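Local coordinates for spore coat polysaccharide biosynthesis protein spsE (Bacillus subtilis, PDB 1VLI), which probably acts as a sialic acid synthase-like enzyme, of the N-acylneuraminate-9-phosphate synthase type, in making the spore coat polysaccharide, at residues I116-V121 against P135-I140; N158-F163 against N185-I190; D172-W177 against A214-A219. All blocks are in the same frame, centred on the assembly; numbering follows the deposited sequence.

Interaction 1. Residues I116-V121 against P135-I140; sequences IFLSTV and PSAFKI
The seam between strands 116-118 and 138-140 of the NeuB TIM barrel is drawn together where T120 and V121 meet K139. The backbones join directly at one place, V121 N donating to K139 O at 3.2 Å with an N-H...O angle of 157°. The side chains of T120 and K139 lie next to each other and point the same way. OG1 of T120 rests 3.7 Å from CG of K139, while T120 CG2, anti to the backbone N of T120, comes within 3.4 Å of the K139 carbonyl O. An alanine at T120 would probably open a gap beside K139 CG and over its carbonyl, giving the lysine chain more room to shift. Beyond CG, which is anti to the backbone N (chi1 173°), the lysine bends at chi2 (85°). NZ donates to I140 O at 2.8 Å from above the carbonyl plane and also bonds to S164 OG. The side chain of K139 lies about 8 Å from the zinc ion held by H226 and H248. In this eight-stranded parallel barrel the seam closes the ring between the third and fourth strands, and water takes over where the two backbones diverge. One water lies between S119 N and A137 O, 2.7 Å from each, accepting from the amide and donating to the carbonyl; a second works in the opposite sense, donating to F117 O and accepting from S136 N. Side-chain packing completes the seam. V121 CG2 approaches I140 CD1 at 3.9 Å and reaches the F138 ring obliquely, L118 CD2 touches A137 CB, and I116 CG2 packs on the S136 hydroxymethyl group. S119 turns away from this seam, its OG bonded to F63 O of strand 60-63.

Interaction 2. Residues N158-F163 against N185-I190; sequences NRPMIF and NNQIAI
CG of F163 sits between the backbone N and the carbonyl carbon (chi1 74°), and the ring lies against I188 and I190. Its CE2 is 3.7 Å from I188 CG2, and its CZ equally close, 3.7 Å, to I190 CG1. N185, with CG anti to the backbone N (chi1 -167°), points its ND2 at R159 O across 2.8 Å in a nearly straight bond; A155 O is a second acceptor for this nitrogen. Q187 NE2 reaches N158 O at 3.1 Å from above the carbonyl plane, and R159 NH1 approaches the same oxygen from the opposite face. N185 OD1 likewise takes two donors, Q187 N in an Asx turn and Q187 NE2 from the other face, which fixes both amides. Parallel pairing follows: M161 N to Q187 O, A189 N to M161 O at 2.8 Å, and F163 N to A189 O. These are the two strands of a beta-alpha-beta crossover. Helix 170-181, which connects them, packs W177, I180 and R181 on I188; strand 138-140 pairs along the far edge of 161-164, and F16 of strand 15-18 touches P160, Q187 and A189.

Interaction 3. Residues D172-W177 against A214-A219; sequences DVHEAW and AAFPEA
F216, the first residue to leave the helical conformation after helix 208-215, inserts its ring among V173, H174 and W177 of helix 170-181. CB of F216 points toward that helix and chi1 (-58°) sets CG anti to the carbonyl carbon, from where different parts of the ring meet different helix residues. CE2 abuts V173 CG1 at 3.5 Å. CE1 comes to H174 CA at 3.7 Å and lies at the edge of the imidazole, in its plane, 3.8 Å from ND1. CD1 stands over one face of the W177 indole, offset toward the rim and 4.0 Å from both CG and CD2. The result is an edge-to-face pair of the phenylalanine and the five-membered ring, well short of perpendicular, with the planes at 52° and the centroids 5.3 Å apart. V173 and W177 are one helical turn apart, so the ring spans that turn. A type I beta turn then runs from F216 to A219, with A219 N bonded to F216 O. Within it, E218 forms a salt bridge with R181, farther along helix 170-181. A219 returns the chain to the indole, its CB lying obliquely 4.3 Å from W177 NE1. The contact thus joins helix 170-181 to the turn that follows helix 208-215, on the outside of the barrel over strand 188-193: I190 packs against V173, F216 and A219, while A176 of helix 170-181 meets L151 of helix 148-155.

Overall arrangement
The three contacts follow one another around the NeuB TIM barrel. Interactions 1 and 2 have centres 11 Å apart and share the parallel sheet, since strand 138-140 pairs with 161-164 through F138 O to I162 N and I140 N to I162 O. Interaction 3 lies 11 Å from interaction 2 and 20 Å from interaction 1, in the outer helical layer; it touches interaction 2 through packing such as F163 on V173 and A176. Along the chain, interaction 1 closes before the others open, whereas the segments of 2 and 3 alternate. Barrel closure, strand pairing and helix packing thus succeed one another from the seam near the zinc ion outwards.

Interaction 1. Residues I116-V121 against P135-I140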
# COMPACT_ATOMS: atom_id res chain seq x y z
N ILE A 116 -15.41 4.64 -5.92
CA ILE A 116 -14.93 3.28 -5.86
C ILE A 116 -14.27 3.08 -4.52
O ILE A 116 -13.25 3.73 -4.20
CB ILE A 116 -13.92 3.02 -7.01
CG1 ILE A 116 -14.58 3.17 -8.39
CG2 ILE A 116 -13.24 1.64 -6.83
CD1 ILE A 116 -13.56 3.28 -9.55
N PHE A 117 -14.84 2.17 -3.74
CA PHE A 117 -14.31 1.76 -2.47
C PHE A 117 -13.07 0.92 -2.67
O PHE A 117 -13.07 -0.03 -3.47
CB PHE A 117 -15.34 0.95 -1.70
CG PHE A 117 -14.84 0.42 -0.37
CD1 PHE A 117 -14.99 1.18 0.80
CD2 PHE A 117 -14.22 -0.83 -0.29
CE1 PHE A 117 -14.52 0.69 2.03
CE2 PHE A 117 -13.74 -1.31 0.93
CZ PHE A 117 -13.90 -0.56 2.09
N LEU A 118 -12.02 1.29 -1.94
CA LEU A 118 -10.77 0.53 -1.92
C LEU A 118 -10.25 0.33 -0.51
O LEU A 118 -10.43 1.18 0.36
CB LEU A 118 -9.69 1.24 -2.73
CG LEU A 118 -9.91 1.38 -4.23
CD1 LEU A 118 -8.80 2.24 -4.73
CD2 LEU A 118 -9.88 0.04 -4.93
N SER A 119 -9.59 -0.79 -0.28
CA SER A 119 -8.86 -0.99 0.96
C SER A 119 -7.51 -1.69 0.71
O SER A 119 -7.16 -2.04 -0.42
CB SER A 119 -9.72 -1.81 1.92
OG SER A 119 -9.33 -1.56 3.24
N THR A 120 -6.80 -1.95 1.81
CA THR A 120 -5.46 -2.54 1.79
C THR A 120 -5.45 -3.91 2.45
O THR A 120 -6.07 -4.10 3.51
CB THR A 120 -4.52 -1.62 2.60
OG1 THR A 120 -4.64 -0.31 2.06
CG2 THR A 120 -3.07 -1.97 2.38
N VAL A 121 -4.74 -4.85 1.84
CA VAL A 121 -4.52 -6.16 2.46
C VAL A 121 -3.07 -6.37 2.88
O VAL A 121 -2.15 -5.83 2.26
CB VAL A 121 -5.04 -7.32 1.59
CG1 VAL A 121 -6.50 -7.12 1.32
CG2 VAL A 121 -4.31 -7.42 0.29
N PRO A 135 -13.71 -6.88 -4.59
CA PRO A 135 -12.99 -5.60 -4.65
C PRO A 135 -12.67 -5.18 -6.10
O PRO A 135 -12.64 -6.06 -6.98
CB PRO A 135 -11.71 -5.89 -3.83
CG PRO A 135 -11.48 -7.30 -3.97
CD PRO A 135 -12.88 -7.95 -4.00
N SER A 136 -12.47 -3.89 -6.37
CA SER A 136 -12.04 -3.41 -7.70
C SER A 136 -10.51 -3.45 -7.89
O SER A 136 -10.00 -3.32 -9.01
CB SER A 136 -12.54 -1.99 -7.97
OG SER A 136 -13.96 -1.87 -7.79
N ALA A 137 -9.77 -3.62 -6.80
CA ALA A 137 -8.31 -3.60 -6.84
C ALA A 137 -7.90 -3.91 -5.45
O ALA A 137 -8.70 -3.75 -4.50
CB ALA A 137 -7.77 -2.23 -7.25
N PHE A 138 -6.67 -4.42 -5.35
CA PHE A 138 -6.02 -4.69 -4.09
C PHE A 138 -4.89 -3.68 -3.98
O PHE A 138 -4.18 -3.44 -4.94
CB PHE A 138 -5.46 -6.11 -4.07
CG PHE A 138 -6.52 -7.18 -4.03
CD1 PHE A 138 -7.12 -7.55 -2.82
CD2 PHE A 138 -6.89 -7.85 -5.20
CE1 PHE A 138 -8.10 -8.57 -2.78
CE2 PHE A 138 -7.88 -8.87 -5.17
CZ PHE A 138 -8.49 -9.22 -3.96
N LYS A 139 -4.79 -3.07 -2.81
CA LYS A 139 -3.80 -2.10 -2.49
C LYS A 139 -2.83 -2.80 -1.51
O LYS A 139 -3.24 -3.51 -0.64
CB LYS A 139 -4.44 -0.81 -1.93
CG LYS A 139 -3.41 0.23 -1.40
CD LYS A 139 -2.85 1.13 -2.50
CE LYS A 139 -1.70 2.01 -2.01
NZ LYS A 139 -0.41 1.25 -1.84
N ILE A 140 -1.53 -2.63 -1.73
CA ILE A 140 -0.51 -3.24 -0.88
C ILE A 140 0.35 -2.08 -0.34
O ILE A 140 0.73 -1.22 -1.10
CB ILE A 140 0.37 -4.20 -1.70
CG1 ILE A 140 -0.46 -5.25 -2.47
CG2 ILE A 140 1.51 -4.79 -0.84
CD1 ILE A 140 -1.05 -6.33 -1.64
O HOH W 1 -12.29 -2.71 -3.31
O HOH W 2 -9.73 -2.63 -2.28

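Interaction 2. Residues N158-F163 against N185-I190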
# COMPACT_ATOMS: atom_id res chain seq x y z
N ASN A 158 -6.72 -12.23 -9.95
CA ASN A 158 -6.91 -11.52 -11.21
C ASN A 158 -7.56 -10.13 -11.21
O ASN A 158 -8.14 -9.69 -12.19
CB ASN A 158 -7.46 -12.42 -12.31
CG ASN A 158 -6.38 -12.74 -13.37
OD1 ASN A 158 -5.87 -13.86 -13.39
ND2 ASN A 158 -5.99 -11.72 -14.20
N ARG A 159 -7.37 -9.42 -10.12
CA ARG A 159 -7.79 -8.05 -10.06
C ARG A 159 -6.58 -7.14 -10.12
O ARG A 159 -5.42 -7.57 -9.91
CB ARG A 159 -8.60 -7.84 -8.78
CG ARG A 159 -10.02 -8.38 -8.91
CD ARG A 159 -10.86 -7.60 -9.96
NE ARG A 159 -12.07 -8.31 -10.38
CZ ARG A 159 -12.12 -9.24 -11.33
NH1 ARG A 159 -11.01 -9.61 -11.99
NH2 ARG A 159 -13.28 -9.82 -11.62
N PRO A 160 -6.82 -5.88 -10.46
CA PRO A 160 -5.77 -4.89 -10.43
C PRO A 160 -5.01 -4.86 -9.09
O PRO A 160 -5.57 -5.13 -8.03
CB PRO A 160 -6.52 -3.59 -10.67
CG PRO A 160 -7.64 -4.02 -11.54
CD PRO A 160 -8.09 -5.30 -10.94
N MSE A 161 -3.73 -4.50 -9.17
CA MSE A 161 -2.91 -4.43 -7.99
C MSE A 161 -2.15 -3.15 -7.94
O MSE A 161 -1.57 -2.73 -8.95
CB MSE A 161 -2.03 -5.61 -7.98
CG MSE A 161 -2.84 -6.78 -7.49
SE MSE A 161 -1.94 -8.35 -7.21
CE MSE A 161 -0.68 -7.87 -5.74
N ILE A 162 -2.24 -2.48 -6.80
CA ILE A 162 -1.53 -1.21 -6.61
C ILE A 162 -0.55 -1.40 -5.50
O ILE A 162 -0.97 -1.74 -4.38
CB ILE A 162 -2.50 -0.10 -6.21
CG1 ILE A 162 -3.67 -0.02 -7.18
CG2 ILE A 162 -1.78 1.25 -6.12
CD1 ILE A 162 -4.80 0.85 -6.68
N PHE A 163 0.75 -1.23 -5.77
CA PHE A 163 1.70 -1.39 -4.67
C PHE A 163 2.57 -0.16 -4.44
O PHE A 163 2.89 0.57 -5.37
CB PHE A 163 2.45 -2.72 -4.71
CG PHE A 163 3.51 -2.82 -5.77
CD1 PHE A 163 4.82 -2.32 -5.55
CD2 PHE A 163 3.23 -3.47 -6.97
CE1 PHE A 163 5.80 -2.48 -6.49
CE2 PHE A 163 4.23 -3.61 -7.95
CZ PHE A 163 5.52 -3.13 -7.70
N ASN A 185 -0.99 -12.14 -13.96
CA ASN A 185 -1.67 -10.87 -13.76
C ASN A 185 -0.79 -9.70 -14.23
O ASN A 185 0.27 -9.47 -13.67
CB ASN A 185 -2.05 -10.72 -12.29
CG ASN A 185 -3.02 -9.59 -12.04
OD1 ASN A 185 -3.13 -8.68 -12.84
ND2 ASN A 185 -3.73 -9.63 -10.91
N ASN A 186 -1.24 -8.97 -15.24
CA ASN A 186 -0.47 -7.83 -15.74
C ASN A 186 -1.13 -6.47 -15.53
O ASN A 186 -0.74 -5.52 -16.18
CB ASN A 186 0.02 -8.04 -17.20
CG ASN A 186 -1.11 -8.18 -18.20
N GLN A 187 -2.07 -6.37 -14.59
CA GLN A 187 -2.76 -5.10 -14.25
C GLN A 187 -2.16 -4.50 -12.98
O GLN A 187 -2.75 -4.59 -11.90
CB GLN A 187 -4.26 -5.34 -14.03
CG GLN A 187 -4.87 -6.35 -14.99
CD GLN A 187 -6.13 -7.00 -14.44
OE1 GLN A 187 -7.20 -6.43 -14.61
NE2 GLN A 187 -6.01 -8.19 -13.80
N ILE A 188 -0.97 -3.92 -13.13
CA ILE A 188 -0.14 -3.49 -12.00
C ILE A 188 0.06 -1.99 -12.03
O ILE A 188 0.25 -1.43 -13.10
CB ILE A 188 1.21 -4.19 -12.08
CG1 ILE A 188 1.02 -5.69 -12.04
CG2 ILE A 188 2.15 -3.73 -10.97
CD1 ILE A 188 2.28 -6.46 -12.44
N ALA A 189 -0.04 -1.34 -10.87
CA ALA A 189 0.27 0.10 -10.70
C ALA A 189 1.26 0.19 -9.55
O ALA A 189 1.11 -0.50 -8.53
CB ALA A 189 -0.97 0.92 -10.40
N ILE A 190 2.27 1.05 -9.71
CA ILE A 190 3.37 1.16 -8.74
C ILE A 190 3.35 2.58 -8.22
O ILE A 190 3.45 3.50 -9.01
CB ILE A 190 4.72 0.89 -9.47
CG1 ILE A 190 4.70 -0.49 -10.15
CG2 ILE A 190 5.91 1.01 -8.49
CD1 ILE A 190 6.01 -0.90 -10.79

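Interaction 3. Residues D172-W177 against A214-A219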
# COMPACT_ATOMS: atom_id res chain seq x y z
N ASP A 172 13.80 -4.13 -5.33
CA ASP A 172 12.56 -4.52 -4.61
C ASP A 172 11.33 -4.28 -5.48
O ASP A 172 10.35 -5.09 -5.48
CB ASP A 172 12.39 -3.70 -3.32
CG ASP A 172 13.68 -3.61 -2.50
OD1 ASP A 172 14.27 -4.67 -2.22
OD2 ASP A 172 14.17 -2.53 -2.09
N VAL A 173 11.37 -3.18 -6.23
CA VAL A 173 10.25 -2.81 -7.07
C VAL A 173 10.14 -3.87 -8.18
O VAL A 173 9.06 -4.43 -8.45
CB VAL A 173 10.42 -1.40 -7.60
CG1 VAL A 173 9.37 -1.04 -8.56
CG2 VAL A 173 10.36 -0.42 -6.46
N HIS A 174 11.30 -4.23 -8.72
CA HIS A 174 11.38 -5.23 -9.76
C HIS A 174 10.91 -6.61 -9.34
O HIS A 174 10.20 -7.28 -10.10
CB HIS A 174 12.80 -5.31 -10.28
CG HIS A 174 12.98 -6.30 -11.38
ND1 HIS A 174 12.52 -6.07 -12.66
CD2 HIS A 174 13.61 -7.50 -11.41
CE1 HIS A 174 12.84 -7.10 -13.42
NE2 HIS A 174 13.51 -7.97 -12.69
N GLU A 175 11.29 -7.03 -8.13
CA GLU A 175 11.00 -8.35 -7.64
C GLU A 175 9.52 -8.49 -7.34
O GLU A 175 8.92 -9.54 -7.56
CB GLU A 175 11.84 -8.67 -6.39
CG GLU A 175 11.74 -10.11 -5.93
CD GLU A 175 12.79 -10.49 -4.89
OE1 GLU A 175 13.38 -9.57 -4.30
OE2 GLU A 175 13.04 -11.70 -4.67
N ALA A 176 8.94 -7.42 -6.81
CA ALA A 176 7.51 -7.36 -6.52
C ALA A 176 6.73 -7.43 -7.83
O ALA A 176 5.71 -8.15 -7.93
CB ALA A 176 7.17 -6.10 -5.77
N TRP A 177 7.23 -6.70 -8.83
CA TRP A 177 6.63 -6.65 -10.15
C TRP A 177 6.62 -8.01 -10.84
O TRP A 177 5.54 -8.51 -11.24
CB TRP A 177 7.34 -5.61 -11.01
CG TRP A 177 6.80 -5.47 -12.42
CD1 TRP A 177 5.68 -4.76 -12.84
CD2 TRP A 177 7.35 -6.05 -13.59
NE1 TRP A 177 5.52 -4.88 -14.20
CE2 TRP A 177 6.54 -5.66 -14.69
CE3 TRP A 177 8.47 -6.86 -13.84
CZ2 TRP A 177 6.80 -6.06 -15.99
CZ3 TRP A 177 8.73 -7.27 -15.13
CH2 TRP A 177 7.90 -6.86 -16.20
N ALA A 214 9.90 4.63 -17.24
CA ALA A 214 10.78 4.09 -18.25
C ALA A 214 11.24 2.71 -17.83
O ALA A 214 11.25 1.79 -18.64
CB ALA A 214 11.95 5.03 -18.53
N ALA A 215 11.57 2.53 -16.55
CA ALA A 215 12.07 1.23 -16.06
C ALA A 215 11.07 0.08 -16.14
O ALA A 215 11.47 -1.06 -16.35
CB ALA A 215 12.68 1.34 -14.63
N PHE A 216 9.77 0.40 -15.96
CA PHE A 216 8.67 -0.58 -16.03
C PHE A 216 7.59 -0.10 -16.99
O PHE A 216 6.48 0.27 -16.56
CB PHE A 216 8.04 -0.76 -14.63
CG PHE A 216 9.03 -1.20 -13.59
CD1 PHE A 216 9.38 -2.55 -13.48
CD2 PHE A 216 9.64 -0.27 -12.75
CE1 PHE A 216 10.33 -2.97 -12.55
CE2 PHE A 216 10.59 -0.69 -11.81
CZ PHE A 216 10.94 -2.04 -11.73
N PRO A 217 7.85 -0.15 -18.29
CA PRO A 217 6.99 0.53 -19.23
C PRO A 217 5.65 -0.17 -19.41
O PRO A 217 4.76 0.37 -20.05
CB PRO A 217 7.82 0.54 -20.54
CG PRO A 217 8.57 -0.71 -20.47
CD PRO A 217 8.90 -0.90 -18.99
N GLU A 218 5.47 -1.35 -18.82
CA GLU A 218 4.13 -1.97 -18.81
C GLU A 218 3.36 -1.76 -17.50
O GLU A 218 2.23 -2.22 -17.36
CB GLU A 218 4.22 -3.47 -19.12
CG GLU A 218 4.31 -3.80 -20.60
CD GLU A 218 4.68 -5.26 -20.81
OE1 GLU A 218 3.76 -6.13 -20.79
OE2 GLU A 218 5.89 -5.54 -20.97
N ALA A 219 3.99 -1.10 -16.52
CA ALA A 219 3.31 -0.75 -15.28
C ALA A 219 2.76 0.65 -15.47
O ALA A 219 3.26 1.40 -16.34
CB ALA A 219 4.27 -0.79 -14.13